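Local coordinates for ribosome maturation protein SDO1 homolog (Methanothermobacter thermautotrophicus, PDB 2WBM), which probably binds the ribosome and takes part in its maturation, at residues K144-H156 against I169-K181. Numbering follows the deposited sequence.
Sequences KRIEKAMEEARVH and IVLKAIRTKIPIK
Ile174 O takes two backbone bonds, from Lys177 N at 2.8 Å and from Ile178 N, which hold the chain in a tight turn there; Ile174, Lys177 and Ile178 all face helix 144-152. No hydrogen bond crosses, and the contact is mostly apolar. Ala149 lies opposite Ile174, CB to CB 3.9 Å, and the methyl CG2 of Ile174, anti to its own carbonyl carbon, rests on the backbone N of Met150. The CG of Met150 meets Val170 CG1 at 3.7 Å, the two side chains crossing at about a right angle. In this helical part of SBDS domain II the axes of helices 144-152 and 169-174 cross at 75°, 9.4 Å apart at closest, and the long helix 110-131 packs against Ile146, Met150, Val170 and Ile180 through Ile125 and Ile128. Past the helix end, Arg154 with its positive phi makes a Schellman motif, after which Val155 sets CG1 on Val170 CG2 and CG2 on Ala173 CB. At the other end Ile178 CG2 lies over one face of the Arg145 guanidinium, offset toward its rim, 3.2 Å from NH2, while Ile178 CD1 and Ile180 CD1 both reach Ile146 CD1. A serine in place of Ile178 would probably leave a gap beside Ala149 and Ile146 and the Arg145 guanidinium without the methyl over that face. Lys177 bends at chi2 (-54°) and lays CE 3.6 Å from Glu152 O.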
ATOM      1  N   LYS A 144     -17.147  -0.055   4.980  1.00 16.96           N
ATOM      2  CA  LYS A 144     -18.359  -0.215   4.162  1.00 17.94           C
ATOM      3  C   LYS A 144     -18.818   1.091   3.499  1.00 17.27           C
ATOM      4  O   LYS A 144     -19.340   1.071   2.388  1.00 15.21           O
ATOM      5  CB  LYS A 144     -19.506  -0.802   4.989  1.00 19.77           C
ATOM      6  CG  LYS A 144     -19.334  -2.268   5.342  1.00 26.05           C
ATOM      7  CD  LYS A 144     -20.379  -2.710   6.366  1.00 35.24           C
ATOM      8  CE  LYS A 144     -20.025  -4.056   6.987  1.00 39.89           C
ATOM      9  NZ  LYS A 144     -19.981  -5.159   5.983  1.00 43.56           N
ATOM     10  N   ARG A 145     -18.623   2.219   4.183  1.00 16.77           N
ATOM     11  CA  ARG A 145     -19.044   3.519   3.658  1.00 17.89           C
ATOM     12  C   ARG A 145     -18.140   3.973   2.516  1.00 17.07           C
ATOM     13  O   ARG A 145     -18.623   4.522   1.509  1.00 15.10           O
ATOM     14  CB  ARG A 145     -19.069   4.584   4.761  1.00 18.79           C
ATOM     15  CG  ARG A 145     -19.758   5.885   4.362  1.00 23.68           C
ATOM     16  CD  ARG A 145     -21.250   5.651   4.189  1.00 32.74           C
ATOM     17  NE  ARG A 145     -21.928   6.678   3.399  1.00 37.69           N
ATOM     18  CZ  ARG A 145     -21.908   6.756   2.067  1.00 40.55           C
ATOM     19  NH1 ARG A 145     -21.201   5.892   1.346  1.00 32.99           N
ATOM     20  NH2 ARG A 145     -22.584   7.723   1.455  1.00 37.77           N
ATOM     21  N   ILE A 146     -16.838   3.735   2.682  1.00 15.62           N
ATOM     22  CA  ILE A 146     -15.846   4.025   1.655  1.00 14.86           C
ATOM     23  C   ILE A 146     -16.146   3.183   0.416  1.00 15.70           C
ATOM     24  O   ILE A 146     -16.122   3.686  -0.705  1.00 14.74           O
ATOM     25  CB  ILE A 146     -14.402   3.733   2.151  1.00 14.56           C
ATOM     26  CG1 ILE A 146     -14.030   4.596   3.375  1.00 15.20           C
ATOM     27  CG2 ILE A 146     -13.384   3.909   1.023  1.00 13.14           C
ATOM     28  CD1 ILE A 146     -14.312   6.072   3.228  1.00 18.68           C
ATOM     29  N   GLU A 147     -16.418   1.901   0.629  1.00 15.09           N
ATOM     30  CA  GLU A 147     -16.744   0.989  -0.462  1.00 16.81           C
ATOM     31  C   GLU A 147     -17.968   1.483  -1.246  1.00 16.01           C
ATOM     32  O   GLU A 147     -17.967   1.474  -2.481  1.00 14.92           O
ATOM     33  CB  GLU A 147     -16.996  -0.420   0.081  1.00 16.82           C
ATOM     34  CG  GLU A 147     -17.272  -1.461  -0.989  1.00 21.77           C
ATOM     35  CD  GLU A 147     -17.486  -2.844  -0.407  1.00 25.35           C
ATOM     36  OE1 GLU A 147     -18.164  -2.961   0.635  1.00 30.13           O
ATOM     37  OE2 GLU A 147     -16.978  -3.818  -0.991  1.00 29.35           O
ATOM     38  N   LYS A 148     -19.001   1.911  -0.523  1.00 14.88           N
ATOM     39  CA  LYS A 148     -20.221   2.410  -1.148  1.00 16.41           C
ATOM     40  C   LYS A 148     -19.955   3.657  -1.986  1.00 15.62           C
ATOM     41  O   LYS A 148     -20.504   3.795  -3.079  1.00 14.46           O
ATOM     42  CB  LYS A 148     -21.310   2.663  -0.096  1.00 17.99           C
ATOM     43  CG  LYS A 148     -22.119   1.416   0.291  1.00 26.13           C
ATOM     44  CD  LYS A 148     -21.316   0.129   0.067  1.00 35.97           C
ATOM     45  CE  LYS A 148     -21.511  -0.890   1.177  1.00 41.61           C
ATOM     46  NZ  LYS A 148     -20.263  -1.701   1.334  1.00 32.20           N
ATOM     47  N   ALA A 149     -19.103   4.543  -1.469  1.00 13.88           N
ATOM     48  CA  ALA A 149     -18.697   5.761  -2.179  1.00 14.60           C
ATOM     49  C   ALA A 149     -17.948   5.441  -3.479  1.00 13.82           C
ATOM     50  O   ALA A 149     -18.187   6.071  -4.505  1.00 13.69           O
ATOM     51  CB  ALA A 149     -17.830   6.642  -1.276  1.00 15.83           C
ATOM     52  N   MET A 150     -17.052   4.463  -3.423  1.00 13.30           N
ATOM     53  CA  MET A 150     -16.309   4.032  -4.609  1.00 15.15           C
ATOM     54  C   MET A 150     -17.256   3.519  -5.695  1.00 17.12           C
ATOM     55  O   MET A 150     -17.077   3.818  -6.887  1.00 17.19           O
ATOM     56  CB  MET A 150     -15.283   2.972  -4.232  1.00 14.91           C
ATOM     57  CG  MET A 150     -14.140   3.526  -3.403  1.00 15.30           C
ATOM     58  SD  MET A 150     -13.098   2.238  -2.696  1.00 18.57           S
ATOM     59  CE  MET A 150     -12.296   1.599  -4.177  1.00 19.02           C
ATOM     60  N   GLU A 151     -18.276   2.771  -5.280  1.00 16.63           N
ATOM     61  CA  GLU A 151     -19.278   2.270  -6.221  1.00 19.32           C
ATOM     62  C   GLU A 151     -20.067   3.422  -6.852  1.00 18.88           C
ATOM     63  O   GLU A 151     -20.238   3.455  -8.072  1.00 19.21           O
ATOM     64  CB  GLU A 151     -20.221   1.274  -5.544  1.00 20.26           C
ATOM     65  CG  GLU A 151     -19.543  -0.015  -5.065  1.00 24.36           C
ATOM     66  CD  GLU A 151     -20.421  -0.825  -4.116  1.00 33.34           C
ATOM     67  OE1 GLU A 151     -21.488  -0.322  -3.691  1.00 37.96           O
ATOM     68  OE2 GLU A 151     -20.039  -1.968  -3.790  1.00 34.66           O
ATOM     69  N   GLU A 152     -20.515   4.362  -6.020  1.00 16.42           N
ATOM     70  CA  GLU A 152     -21.252   5.542  -6.488  1.00 17.60           C
ATOM     71  C   GLU A 152     -20.449   6.373  -7.486  1.00 15.91           C
ATOM     72  O   GLU A 152     -20.999   6.897  -8.453  1.00 14.58           O
ATOM     73  CB  GLU A 152     -21.684   6.417  -5.311  1.00 18.64           C
ATOM     74  CG  GLU A 152     -22.980   5.985  -4.655  1.00 24.64           C
ATOM     75  CD  GLU A 152     -23.238   6.693  -3.329  1.00 32.41           C
ATOM     76  OE1 GLU A 152     -22.352   7.438  -2.847  1.00 38.47           O
ATOM     77  OE2 GLU A 152     -24.329   6.490  -2.759  1.00 36.96           O
ATOM     78  N   ALA A 153     -19.146   6.479  -7.242  1.00 14.84           N
ATOM     79  CA  ALA A 153     -18.253   7.241  -8.106  1.00 14.42           C
ATOM     80  C   ALA A 153     -17.767   6.414  -9.301  1.00 14.61           C
ATOM     81  O   ALA A 153     -17.039   6.929 -10.158  1.00 14.89           O
ATOM     82  CB  ALA A 153     -17.065   7.777  -7.295  1.00 12.46           C
ATOM     83  N   ARG A 154     -18.175   5.143  -9.350  1.00 12.78           N
ATOM     84  CA  ARG A 154     -17.790   4.200 -10.418  1.00 11.55           C
ATOM     85  C   ARG A 154     -16.275   4.085 -10.554  1.00 11.72           C
ATOM     86  O   ARG A 154     -15.718   4.119 -11.656  1.00 12.15           O
ATOM     87  CB  ARG A 154     -18.452   4.561 -11.754  1.00 11.73           C
ATOM     88  CG  ARG A 154     -19.965   4.635 -11.664  1.00 11.76           C
ATOM     89  CD  ARG A 154     -20.601   4.784 -13.031  1.00 12.80           C
ATOM     90  NE  ARG A 154     -20.487   6.144 -13.575  1.00 17.62           N
ATOM     91  CZ  ARG A 154     -21.364   7.125 -13.371  1.00 21.91           C
ATOM     92  NH1 ARG A 154     -22.438   6.929 -12.616  1.00 24.33           N
ATOM     93  NH2 ARG A 154     -21.168   8.316 -13.923  1.00 25.24           N
ATOM     94  N   VAL A 155     -15.616   3.949  -9.411  1.00 12.15           N
ATOM     95  CA  VAL A 155     -14.175   3.786  -9.358  1.00 14.58           C
ATOM     96  C   VAL A 155     -13.761   2.438  -9.947  1.00 15.81           C
ATOM     97  O   VAL A 155     -14.304   1.396  -9.569  1.00 16.14           O
ATOM     98  CB  VAL A 155     -13.655   3.912  -7.887  1.00 14.65           C
ATOM     99  CG1 VAL A 155     -12.199   3.510  -7.800  1.00 15.21           C
ATOM    100  CG2 VAL A 155     -13.874   5.336  -7.360  1.00 15.86           C
ATOM    101  N   HIS A 156     -12.808   2.469 -10.880  1.00 15.38           N
ATOM    102  CA  HIS A 156     -12.174   1.260 -11.386  1.00 18.43           C
ATOM    103  C   HIS A 156     -10.789   1.153 -10.766  1.00 16.55           C
ATOM    104  O   HIS A 156      -9.946   2.014 -10.995  1.00 19.20           O
ATOM    105  CB  HIS A 156     -12.065   1.305 -12.918  1.00 19.41           C
ATOM    106  CG  HIS A 156     -13.390   1.400 -13.616  1.00 27.13           C
ATOM    107  ND1 HIS A 156     -14.003   2.605 -13.888  1.00 30.68           N
ATOM    108  CD2 HIS A 156     -14.215   0.442 -14.099  1.00 34.96           C
ATOM    109  CE1 HIS A 156     -15.150   2.386 -14.507  1.00 33.41           C
ATOM    110  NE2 HIS A 156     -15.301   1.082 -14.652  1.00 36.07           N
ATOM    111  N   ILE A 169      -5.773   8.776  -5.933  1.00 14.50           N
ATOM    112  CA  ILE A 169      -6.705   8.817  -7.071  1.00 13.25           C
ATOM    113  C   ILE A 169      -8.140   8.542  -6.606  1.00 13.03           C
ATOM    114  O   ILE A 169      -9.073   9.290  -6.924  1.00 13.30           O
ATOM    115  CB  ILE A 169      -6.308   7.779  -8.151  1.00 13.22           C
ATOM    116  CG1 ILE A 169      -4.938   8.137  -8.751  1.00 17.15           C
ATOM    117  CG2 ILE A 169      -7.387   7.686  -9.248  1.00 16.66           C
ATOM    118  CD1 ILE A 169      -4.330   7.049  -9.647  1.00 20.76           C
ATOM    119  N   VAL A 170      -8.303   7.476  -5.832  1.00 13.06           N
ATOM    120  CA  VAL A 170      -9.628   7.065  -5.370  1.00 13.28           C
ATOM    121  C   VAL A 170     -10.216   8.108  -4.410  1.00 14.69           C
ATOM    122  O   VAL A 170     -11.400   8.468  -4.506  1.00 14.22           O
ATOM    123  CB  VAL A 170      -9.608   5.650  -4.744  1.00 13.64           C
ATOM    124  CG1 VAL A 170     -10.961   5.299  -4.155  1.00 13.56           C
ATOM    125  CG2 VAL A 170      -9.200   4.600  -5.788  1.00 11.81           C
ATOM    126  N   LEU A 171      -9.387   8.627  -3.506  1.00 12.40           N
ATOM    127  CA  LEU A 171      -9.871   9.642  -2.576  1.00 12.99           C
ATOM    128  C   LEU A 171     -10.468  10.830  -3.334  1.00 14.36           C
ATOM    129  O   LEU A 171     -11.559  11.310  -2.997  1.00 12.79           O
ATOM    130  CB  LEU A 171      -8.752  10.094  -1.629  1.00 12.38           C
ATOM    131  CG  LEU A 171      -9.117  11.160  -0.593  1.00 17.77           C
ATOM    132  CD1 LEU A 171     -10.218  10.666   0.343  1.00 13.04           C
ATOM    133  CD2 LEU A 171      -7.864  11.577   0.183  1.00 16.86           C
ATOM    134  N   LYS A 172      -9.761  11.281  -4.370  1.00 13.36           N
ATOM    135  CA  LYS A 172     -10.216  12.392  -5.192  1.00 16.29           C
ATOM    136  C   LYS A 172     -11.556  12.085  -5.870  1.00 16.86           C
ATOM    137  O   LYS A 172     -12.440  12.950  -5.931  1.00 16.67           O
ATOM    138  CB  LYS A 172      -9.157  12.753  -6.235  1.00 16.73           C
ATOM    139  CG  LYS A 172      -9.187  14.203  -6.632  1.00 22.29           C
ATOM    140  CD  LYS A 172      -8.517  14.450  -7.968  1.00 26.23           C
ATOM    141  CE  LYS A 172      -8.696  15.907  -8.387  1.00 28.15           C
ATOM    142  NZ  LYS A 172      -8.261  16.128  -9.785  1.00 33.06           N
ATOM    143  N   ALA A 173     -11.704  10.851  -6.353  1.00 17.30           N
ATOM    144  CA  ALA A 173     -12.941  10.407  -7.004  1.00 17.79           C
ATOM    145  C   ALA A 173     -14.145  10.360  -6.052  1.00 17.16           C
ATOM    146  O   ALA A 173     -15.257  10.727  -6.437  1.00 19.91           O
ATOM    147  CB  ALA A 173     -12.732   9.047  -7.686  1.00 17.33           C
ATOM    148  N   ILE A 174     -13.930   9.928  -4.814  1.00 15.38           N
ATOM    149  CA  ILE A 174     -15.052   9.764  -3.881  1.00 15.89           C
ATOM    150  C   ILE A 174     -15.413  11.008  -3.055  1.00 17.21           C
ATOM    151  O   ILE A 174     -16.487  11.059  -2.443  1.00 16.25           O
ATOM    152  CB  ILE A 174     -14.865   8.551  -2.943  1.00 15.68           C
ATOM    153  CG1 ILE A 174     -13.704   8.795  -1.965  1.00 14.93           C
ATOM    154  CG2 ILE A 174     -14.709   7.257  -3.762  1.00 16.48           C
ATOM    155  CD1 ILE A 174     -13.542   7.720  -0.901  1.00 18.74           C
ATOM    156  N   ARG A 175     -14.527  12.003  -3.033  1.00 18.14           N
ATOM    157  CA  ARG A 175     -14.752  13.198  -2.208  1.00 19.26           C
ATOM    158  C   ARG A 175     -15.952  14.043  -2.667  1.00 20.22           C
ATOM    159  O   ARG A 175     -16.416  14.907  -1.923  1.00 19.25           O
ATOM    160  CB  ARG A 175     -13.478  14.050  -2.094  1.00 20.91           C
ATOM    161  CG  ARG A 175     -13.169  14.883  -3.324  1.00 25.40           C
ATOM    162  CD  ARG A 175     -11.846  15.634  -3.206  1.00 33.82           C
ATOM    163  NE  ARG A 175     -11.647  16.514  -4.361  1.00 38.79           N
ATOM    164  CZ  ARG A 175     -10.481  17.036  -4.735  1.00 41.52           C
ATOM    165  NH1 ARG A 175      -9.372  16.773  -4.051  1.00 42.08           N
ATOM    166  NH2 ARG A 175     -10.422  17.819  -5.806  1.00 40.44           N
ATOM    167  N   THR A 176     -16.447  13.791  -3.878  1.00 20.32           N
ATOM    168  CA  THR A 176     -17.694  14.415  -4.334  1.00 22.39           C
ATOM    169  C   THR A 176     -18.923  13.616  -3.895  1.00 20.99           C
ATOM    170  O   THR A 176     -20.044  14.115  -3.947  1.00 20.19           O
ATOM    171  CB  THR A 176     -17.732  14.633  -5.867  1.00 22.81           C
ATOM    172  OG1 THR A 176     -17.306  13.445  -6.541  1.00 24.70           O
ATOM    173  CG2 THR A 176     -16.829  15.798  -6.267  1.00 26.38           C
ATOM    174  N   LYS A 177     -18.706  12.381  -3.454  1.00 17.95           N
ATOM    175  CA  LYS A 177     -19.802  11.533  -2.995  1.00 18.13           C
ATOM    176  C   LYS A 177     -20.009  11.612  -1.484  1.00 20.04           C
ATOM    177  O   LYS A 177     -21.148  11.629  -1.016  1.00 21.61           O
ATOM    178  CB  LYS A 177     -19.609  10.084  -3.452  1.00 16.96           C
ATOM    179  CG  LYS A 177     -19.495   9.910  -4.963  1.00 18.02           C
ATOM    180  CD  LYS A 177     -20.681  10.528  -5.713  1.00 20.08           C
ATOM    181  CE  LYS A 177     -20.584  10.251  -7.211  1.00 21.02           C
ATOM    182  NZ  LYS A 177     -21.571  11.050  -7.989  1.00 18.93           N
ATOM    183  N   ILE A 178     -18.915  11.680  -0.727  1.00 19.45           N
ATOM    184  CA  ILE A 178     -18.996  11.831   0.731  1.00 20.01           C
ATOM    185  C   ILE A 178     -18.024  12.876   1.260  1.00 18.48           C
ATOM    186  O   ILE A 178     -17.004  13.150   0.617  1.00 16.27           O
ATOM    187  CB  ILE A 178     -18.752  10.497   1.488  1.00 20.27           C
ATOM    188  CG1 ILE A 178     -17.511   9.767   0.959  1.00 20.73           C
ATOM    189  CG2 ILE A 178     -20.004   9.630   1.429  1.00 25.10           C
ATOM    190  CD1 ILE A 178     -16.944   8.748   1.938  1.00 20.65           C
ATOM    191  N   PRO A 179     -18.342  13.466   2.433  1.00 17.66           N
ATOM    192  CA  PRO A 179     -17.451  14.435   3.048  1.00 17.08           C
ATOM    193  C   PRO A 179     -16.262  13.683   3.604  1.00 15.98           C
ATOM    194  O   PRO A 179     -16.432  12.852   4.498  1.00 16.62           O
ATOM    195  CB  PRO A 179     -18.290  15.023   4.198  1.00 17.73           C
ATOM    196  CG  PRO A 179     -19.682  14.558   3.972  1.00 18.27           C
ATOM    197  CD  PRO A 179     -19.569  13.275   3.230  1.00 18.83           C
ATOM    198  N   ILE A 180     -15.073  13.960   3.080  1.00 14.35           N
ATOM    199  CA  ILE A 180     -13.906  13.146   3.428  1.00 16.07           C
ATOM    200  C   ILE A 180     -12.583  13.883   3.270  1.00 17.02           C
ATOM    201  O   ILE A 180     -12.392  14.665   2.329  1.00 17.09           O
ATOM    202  CB  ILE A 180     -13.895  11.817   2.619  1.00 16.11           C
ATOM    203  CG1 ILE A 180     -12.856  10.837   3.179  1.00 15.45           C
ATOM    204  CG2 ILE A 180     -13.730  12.084   1.104  1.00 16.90           C
ATOM    205  CD1 ILE A 180     -13.071   9.397   2.742  1.00 16.50           C
ATOM    206  N   LYS A 181     -11.668  13.606   4.200  1.00 15.04           N
ATOM    207  CA  LYS A 181     -10.358  14.216   4.234  1.00 15.71           C
ATOM    208  C   LYS A 181      -9.458  13.268   5.016  1.00 12.74           C
ATOM    209  O   LYS A 181      -9.909  12.642   5.967  1.00 15.28           O
ATOM    210  CB  LYS A 181     -10.457  15.551   4.972  1.00 18.37           C
ATOM    211  CG  LYS A 181      -9.257  16.469   4.860  1.00 26.36           C
ATOM    212  CD  LYS A 181      -9.475  17.721   5.716  1.00 29.61           C
ATOM    213  CE  LYS A 181      -8.304  18.692   5.627  1.00 37.22           C
ATOM    214  NZ  LYS A 181      -7.069  18.162   6.280  1.00 37.64           N
TER